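Phospholipase C beta (Meleagris gallopavo, PDB 1JAD) is a beta-type phospholipase C whose C-terminal part forms a long, mostly helical coiled-coil structure that pairs with a second copy of itself. Local coordinates at residues Y94-G97 with I98-R101; E218-A221 with E222-K226. One frame throughout, in Å; residues are numbered along the deposited sequence.

Contact 1 (Y94-G97 with I98-R101)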
ATOM      1  N   TYR A  94      22.599 -13.424 -23.296  1.00 37.20           N
ATOM      2  CA  TYR A  94      23.253 -12.372 -22.521  1.00 34.60           C
ATOM      3  C   TYR A  94      22.400 -11.107 -22.352  1.00 35.33           C
ATOM      4  O   TYR A  94      22.181 -10.625 -21.231  1.00 34.70           O
ATOM      5  CB  TYR A  94      24.588 -11.991 -23.168  1.00 31.92           C
ATOM      6  CG  TYR A  94      25.252 -10.777 -22.538  1.00 29.32           C
ATOM      7  CD1 TYR A  94      25.676 -10.795 -21.207  1.00 26.07           C
ATOM      8  CD2 TYR A  94      25.411  -9.592 -23.263  1.00 28.84           C
ATOM      9  CE1 TYR A  94      26.236  -9.661 -20.611  1.00 26.08           C
ATOM     10  CE2 TYR A  94      25.970  -8.452 -22.677  1.00 28.51           C
ATOM     11  CZ  TYR A  94      26.375  -8.492 -21.349  1.00 28.19           C
ATOM     12  OH  TYR A  94      26.879  -7.351 -20.751  1.00 30.51           O
ATOM     13  N   HIS A  95      21.934 -10.554 -23.465  1.00 34.33           N
ATOM     14  CA  HIS A  95      21.131  -9.349 -23.400  1.00 32.92           C
ATOM     15  C   HIS A  95      19.786  -9.633 -22.751  1.00 33.57           C
ATOM     16  O   HIS A  95      19.316  -8.838 -21.936  1.00 34.57           O
ATOM     17  CB  HIS A  95      20.968  -8.774 -24.800  1.00 32.51           C
ATOM     18  CG  HIS A  95      22.264  -8.344 -25.416  1.00 32.60           C
ATOM     19  ND1 HIS A  95      23.026  -7.318 -24.899  1.00 31.17           N
ATOM     20  CD2 HIS A  95      22.950  -8.823 -26.482  1.00 31.63           C
ATOM     21  CE1 HIS A  95      24.126  -7.184 -25.619  1.00 30.99           C
ATOM     22  NE2 HIS A  95      24.104  -8.085 -26.585  1.00 29.69           N
ATOM     23  N   ASP A  96      19.175 -10.768 -23.096  1.00 32.71           N
ATOM     24  CA  ASP A  96      17.898 -11.147 -22.501  1.00 32.04           C
ATOM     25  C   ASP A  96      18.077 -11.163 -20.991  1.00 30.63           C
ATOM     26  O   ASP A  96      17.192 -10.736 -20.242  1.00 29.07           O
ATOM     27  CB  ASP A  96      17.460 -12.531 -22.984  1.00 34.01           C
ATOM     28  CG  ASP A  96      16.240 -13.060 -22.232  1.00 35.99           C
ATOM     29  OD1 ASP A  96      16.335 -13.258 -20.999  1.00 38.10           O
ATOM     30  OD2 ASP A  96      15.189 -13.289 -22.872  1.00 37.02           O
ATOM     31  N   GLY A  97      19.235 -11.654 -20.559  1.00 28.57           N
ATOM     32  CA  GLY A  97      19.550 -11.719 -19.143  1.00 26.68           C
ATOM     33  C   GLY A  97      19.645 -10.344 -18.514  1.00 27.53           C
ATOM     34  O   GLY A  97      19.188 -10.146 -17.385  1.00 28.52           O
ATOM     35  N   ILE A  98      20.246  -9.392 -19.231  1.00 26.27           N
ATOM     36  CA  ILE A  98      20.373  -8.033 -18.727  1.00 25.32           C
ATOM     37  C   ILE A  98      18.956  -7.480 -18.608  1.00 24.59           C
ATOM     38  O   ILE A  98      18.612  -6.812 -17.628  1.00 22.53           O
ATOM     39  CB  ILE A  98      21.185  -7.139 -19.698  1.00 28.07           C
ATOM     40  CG1 ILE A  98      22.600  -7.705 -19.874  1.00 30.73           C
ATOM     41  CG2 ILE A  98      21.258  -5.712 -19.166  1.00 25.44           C
ATOM     42  CD1 ILE A  98      23.418  -7.764 -18.575  1.00 34.14           C
ATOM     43  N   ARG A  99      18.132  -7.778 -19.606  1.00 23.16           N
ATOM     44  CA  ARG A  99      16.748  -7.319 -19.609  1.00 24.47           C
ATOM     45  C   ARG A  99      16.038  -7.820 -18.353  1.00 23.48           C
ATOM     46  O   ARG A  99      15.482  -7.038 -17.584  1.00 22.49           O
ATOM     47  CB  ARG A  99      16.019  -7.829 -20.862  1.00 24.47           C
ATOM     48  CG  ARG A  99      14.569  -7.405 -20.963  1.00 22.74           C
ATOM     49  CD  ARG A  99      13.883  -8.037 -22.157  1.00 23.90           C
ATOM     50  NE  ARG A  99      13.836  -9.501 -22.071  1.00 28.85           N
ATOM     51  CZ  ARG A  99      13.155 -10.193 -21.159  1.00 27.38           C
ATOM     52  NH1 ARG A  99      12.446  -9.561 -20.237  1.00 33.07           N
ATOM     53  NH2 ARG A  99      13.176 -11.518 -21.173  1.00 24.91           N
ATOM     54  N   ARG A 100      16.078  -9.129 -18.141  1.00 26.28           N
ATOM     55  CA  ARG A 100      15.433  -9.736 -16.978  1.00 25.66           C
ATOM     56  C   ARG A 100      15.962  -9.209 -15.651  1.00 24.37           C
ATOM     57  O   ARG A 100      15.206  -9.051 -14.703  1.00 23.24           O
ATOM     58  CB  ARG A 100      15.571 -11.260 -17.025  1.00 26.77           C
ATOM     59  CG  ARG A 100      14.866 -11.913 -18.214  1.00 31.09           C
ATOM     60  CD  ARG A 100      14.990 -13.418 -18.124  1.00 33.47           C
ATOM     61  NE  ARG A 100      16.386 -13.799 -17.962  1.00 37.91           N
ATOM     62  CZ  ARG A 100      16.802 -14.762 -17.147  1.00 40.99           C
ATOM     63  NH1 ARG A 100      15.913 -15.437 -16.424  1.00 41.57           N
ATOM     64  NH2 ARG A 100      18.103 -15.029 -17.027  1.00 41.84           N
ATOM     65  N   ARG A 101      17.258  -8.938 -15.573  1.00 26.45           N
ATOM     66  CA  ARG A 101      17.809  -8.423 -14.327  1.00 27.95           C
ATOM     67  C   ARG A 101      17.361  -6.977 -14.145  1.00 29.74           C
ATOM     68  O   ARG A 101      16.949  -6.593 -13.045  1.00 29.56           O
ATOM     69  CB  ARG A 101      19.341  -8.500 -14.323  1.00 27.65           C
ATOM     70  CG  ARG A 101      19.999  -7.987 -13.031  1.00 30.00           C
ATOM     71  CD  ARG A 101      19.389  -8.663 -11.800  1.00 31.51           C
ATOM     72  NE  ARG A 101      19.604 -10.107 -11.798  1.00 36.25           N
ATOM     73  CZ  ARG A 101      20.676 -10.705 -11.285  1.00 37.46           C
ATOM     74  NH1 ARG A 101      21.637  -9.979 -10.720  1.00 34.38           N
ATOM     75  NH2 ARG A 101      20.797 -12.025 -11.359  1.00 35.89           N
TER
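Arg100 lies one helical turn beyond Asp96, and its side chain folds back over that turn. It starts at CB, 3.6 Å from Asp96 O, the carbonyl that also receives the backbone N-H of Arg100. CG is turned away from its own carbonyl carbon and stands beside the backbone N (chi1 -64°), which brings it 3.3 Å from Asp96 O. CD then reaches the carboxylate, and a bend at chi3 turns NE back to Asp96 OD1, closing a salt bridge at 3.1 Å. Beyond it the guanidinium plane stands 43° from the carboxylate plane, and NH2 ends near Gly97 CA. The other carboxylate oxygen serves Arg99: NH2 bonds to Asp96 OD2 at 3.2 Å, with the oxygen close to the guanidinium plane but the nitrogen well above the carboxylate plane.

One acid shared between bases three and four residues onward is the classic i, i+3 and i, i+4 salt-bridge network of a charged helix, here helix 75-155 of a helical coiled-coil fold. The network reaches across the dimer interface, since Lys140 of the second subunit also pairs with Asp96 OD2 and Glu133 of that subunit with Arg99 NH2. Arg99 NH1 is taken by Glu103 of its own helix, whereas NE is buried without a partner.

On another flank of the same helix the contact is apolar. Ile98 CG1 sits over one face of the Tyr94 ring, 4.3 Å from its centroid, in a CH-pi contact, and CD1 continues toward the phenol end, 4.0 Å from Tyr94 CE1. Tyr94 lies beside Glu45 and Ile98 beside Leu44, both of helix 28-64, while Arg101 extends to a salt bridge with Glu40.

Contact 2 (E218-A221 with E222-K226)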
ATOM      1  N   GLU A 218      12.393   0.812 -20.498  1.00 32.96           N
ATOM      2  CA  GLU A 218      13.774   1.040 -20.906  1.00 31.32           C
ATOM      3  C   GLU A 218      14.582  -0.262 -21.014  1.00 30.35           C
ATOM      4  O   GLU A 218      15.351  -0.456 -21.952  1.00 26.52           O
ATOM      5  CB  GLU A 218      14.431   2.000 -19.915  1.00 31.63           C
ATOM      6  CG  GLU A 218      14.063   3.458 -20.159  1.00 35.34           C
ATOM      7  CD  GLU A 218      14.335   4.363 -18.968  1.00 36.76           C
ATOM      8  OE1 GLU A 218      15.402   4.214 -18.328  1.00 34.74           O
ATOM      9  OE2 GLU A 218      13.480   5.239 -18.686  1.00 39.30           O
ATOM     10  N   ALA A 219      14.391  -1.157 -20.052  1.00 30.97           N
ATOM     11  CA  ALA A 219      15.094  -2.436 -20.042  1.00 30.94           C
ATOM     12  C   ALA A 219      14.769  -3.249 -21.283  1.00 31.69           C
ATOM     13  O   ALA A 219      15.594  -4.036 -21.746  1.00 33.21           O
ATOM     14  CB  ALA A 219      14.719  -3.225 -18.805  1.00 32.02           C
ATOM     15  N   VAL A 220      13.571  -3.057 -21.827  1.00 30.97           N
ATOM     16  CA  VAL A 220      13.165  -3.789 -23.018  1.00 29.71           C
ATOM     17  C   VAL A 220      13.655  -3.098 -24.278  1.00 29.87           C
ATOM     18  O   VAL A 220      13.973  -3.756 -25.266  1.00 29.34           O
ATOM     19  CB  VAL A 220      11.632  -3.918 -23.130  1.00 29.16           C
ATOM     20  CG1 VAL A 220      11.278  -4.712 -24.384  1.00 28.05           C
ATOM     21  CG2 VAL A 220      11.062  -4.586 -21.882  1.00 29.45           C
ATOM     22  N   ALA A 221      13.699  -1.769 -24.242  1.00 30.32           N
ATOM     23  CA  ALA A 221      14.136  -0.971 -25.389  1.00 28.70           C
ATOM     24  C   ALA A 221      15.587  -1.300 -25.719  1.00 29.29           C
ATOM     25  O   ALA A 221      15.962  -1.455 -26.877  1.00 27.98           O
ATOM     26  CB  ALA A 221      13.994   0.510 -25.073  1.00 26.02           C
ATOM     27  N   GLU A 222      16.401  -1.403 -24.680  1.00 31.28           N
ATOM     28  CA  GLU A 222      17.802  -1.725 -24.847  1.00 32.79           C
ATOM     29  C   GLU A 222      17.909  -3.114 -25.476  1.00 34.22           C
ATOM     30  O   GLU A 222      18.557  -3.291 -26.508  1.00 34.60           O
ATOM     31  CB  GLU A 222      18.480  -1.692 -23.483  1.00 33.65           C
ATOM     32  CG  GLU A 222      19.893  -2.192 -23.463  1.00 34.55           C
ATOM     33  CD  GLU A 222      20.462  -2.167 -22.071  1.00 35.06           C
ATOM     34  OE1 GLU A 222      19.822  -2.752 -21.171  1.00 36.06           O
ATOM     35  OE2 GLU A 222      21.545  -1.572 -21.876  1.00 37.14           O
ATOM     36  N   TYR A 223      17.259  -4.096 -24.859  1.00 35.17           N
ATOM     37  CA  TYR A 223      17.289  -5.455 -25.374  1.00 37.50           C
ATOM     38  C   TYR A 223      17.020  -5.467 -26.873  1.00 40.30           C
ATOM     39  O   TYR A 223      17.818  -5.994 -27.658  1.00 40.64           O
ATOM     40  CB  TYR A 223      16.252  -6.319 -24.660  1.00 36.67           C
ATOM     41  CG  TYR A 223      16.084  -7.681 -25.284  1.00 36.31           C
ATOM     42  CD1 TYR A 223      17.094  -8.643 -25.203  1.00 36.92           C
ATOM     43  CD2 TYR A 223      14.934  -7.987 -26.009  1.00 36.85           C
ATOM     44  CE1 TYR A 223      16.962  -9.878 -25.837  1.00 37.41           C
ATOM     45  CE2 TYR A 223      14.786  -9.213 -26.646  1.00 38.37           C
ATOM     46  CZ  TYR A 223      15.802 -10.154 -26.560  1.00 38.94           C
ATOM     47  OH  TYR A 223      15.646 -11.353 -27.214  1.00 38.77           O
ATOM     48  N   GLU A 224      15.897  -4.885 -27.276  1.00 42.84           N
ATOM     49  CA  GLU A 224      15.548  -4.831 -28.692  1.00 45.37           C
ATOM     50  C   GLU A 224      16.713  -4.278 -29.513  1.00 45.32           C
ATOM     51  O   GLU A 224      17.177  -4.906 -30.469  1.00 45.51           O
ATOM     52  CB  GLU A 224      14.317  -3.949 -28.899  1.00 47.36           C
ATOM     53  CG  GLU A 224      13.060  -4.458 -28.205  1.00 50.43           C
ATOM     54  CD  GLU A 224      11.920  -3.454 -28.272  1.00 51.08           C
ATOM     55  OE1 GLU A 224      11.446  -3.156 -29.389  1.00 52.22           O
ATOM     56  OE2 GLU A 224      11.508  -2.954 -27.205  1.00 50.86           O
ATOM     57  N   GLU A 225      17.191  -3.103 -29.123  1.00 44.60           N
ATOM     58  CA  GLU A 225      18.290  -2.458 -29.824  1.00 45.48           C
ATOM     59  C   GLU A 225      19.439  -3.445 -29.996  1.00 44.56           C
ATOM     60  O   GLU A 225      19.770  -3.834 -31.116  1.00 43.84           O
ATOM     61  CB  GLU A 225      18.762  -1.234 -29.035  1.00 47.04           C
ATOM     62  CG  GLU A 225      19.513  -0.193 -29.854  1.00 53.11           C
ATOM     63  CD  GLU A 225      20.806  -0.700 -30.480  1.00 56.15           C
ATOM     64  OE1 GLU A 225      20.755  -1.653 -31.288  1.00 56.53           O
ATOM     65  OE2 GLU A 225      21.877  -0.131 -30.170  1.00 58.50           O
ATOM     66  N   LYS A 226      20.036  -3.843 -28.876  1.00 43.23           N
ATOM     67  CA  LYS A 226      21.152  -4.779 -28.861  1.00 42.78           C
ATOM     68  C   LYS A 226      21.000  -5.935 -29.844  1.00 43.92           C
ATOM     69  O   LYS A 226      21.934  -6.268 -30.587  1.00 43.52           O
ATOM     70  CB  LYS A 226      21.328  -5.349 -27.454  1.00 41.71           C
ATOM     71  CG  LYS A 226      21.720  -4.328 -26.413  1.00 41.98           C
ATOM     72  CD  LYS A 226      23.096  -3.762 -26.697  1.00 44.12           C
ATOM     73  CE  LYS A 226      23.531  -2.808 -25.593  1.00 47.16           C
ATOM     74  NZ  LYS A 226      24.920  -2.315 -25.811  1.00 48.64           N
TER
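Glu224 lays its side chain back over Val220, one turn earlier on helix 161-245, an i, i+4 overlap within one of the long helices of this coiled-coil fold. CG stands beside the backbone N of Glu224 (chi1 -62°) and comes 3.2 Å from Val220 O; from there the extended chain carries the carboxylate across the valine, at a slant to its branches. Glu224 OE2 rests 3.3 Å from Val220 CG1, the methyl held anti to its own backbone N. The same oxygen is 3.2 Å from Val220 O, a meeting of two acceptors that is probably mildly unfavourable. That carbonyl is the acceptor of the backbone bond from Glu224 N.

Beyond the two segments, Val180 of the second subunit packs on Glu224 and Thr187 of that subunit on Val220, so the overlap lies at the dimer interface. Glu222, extended beyond CG, forms a salt bridge through OE1 with Lys102 of helix 75-155. Tyr223 sends its ring away from the 218-221 turn, leaving CB 3.5 Å from Val220 O, which lies at the ring's edge, near its plane.

Contact 1 and contact 2 come in series along the chain, on helix 75-155 and then on helix 161-245, which follow each other directly and run antiparallel at this point. Their centres are about 9 Å apart, on the same side of the chain's centre, and their residues pack together. Tyr223 inserts its ring beside the backbone of His95 and Asp96, with CE1 3.6 Å from Asp96 N. His95 ND1 lies 3.6 Å from Lys226 CG, and Arg99 CG equally far from Ala219 O. Because both contacts also touch the second subunit, two neighbouring helical segments of one chain both contribute to the dimer interface.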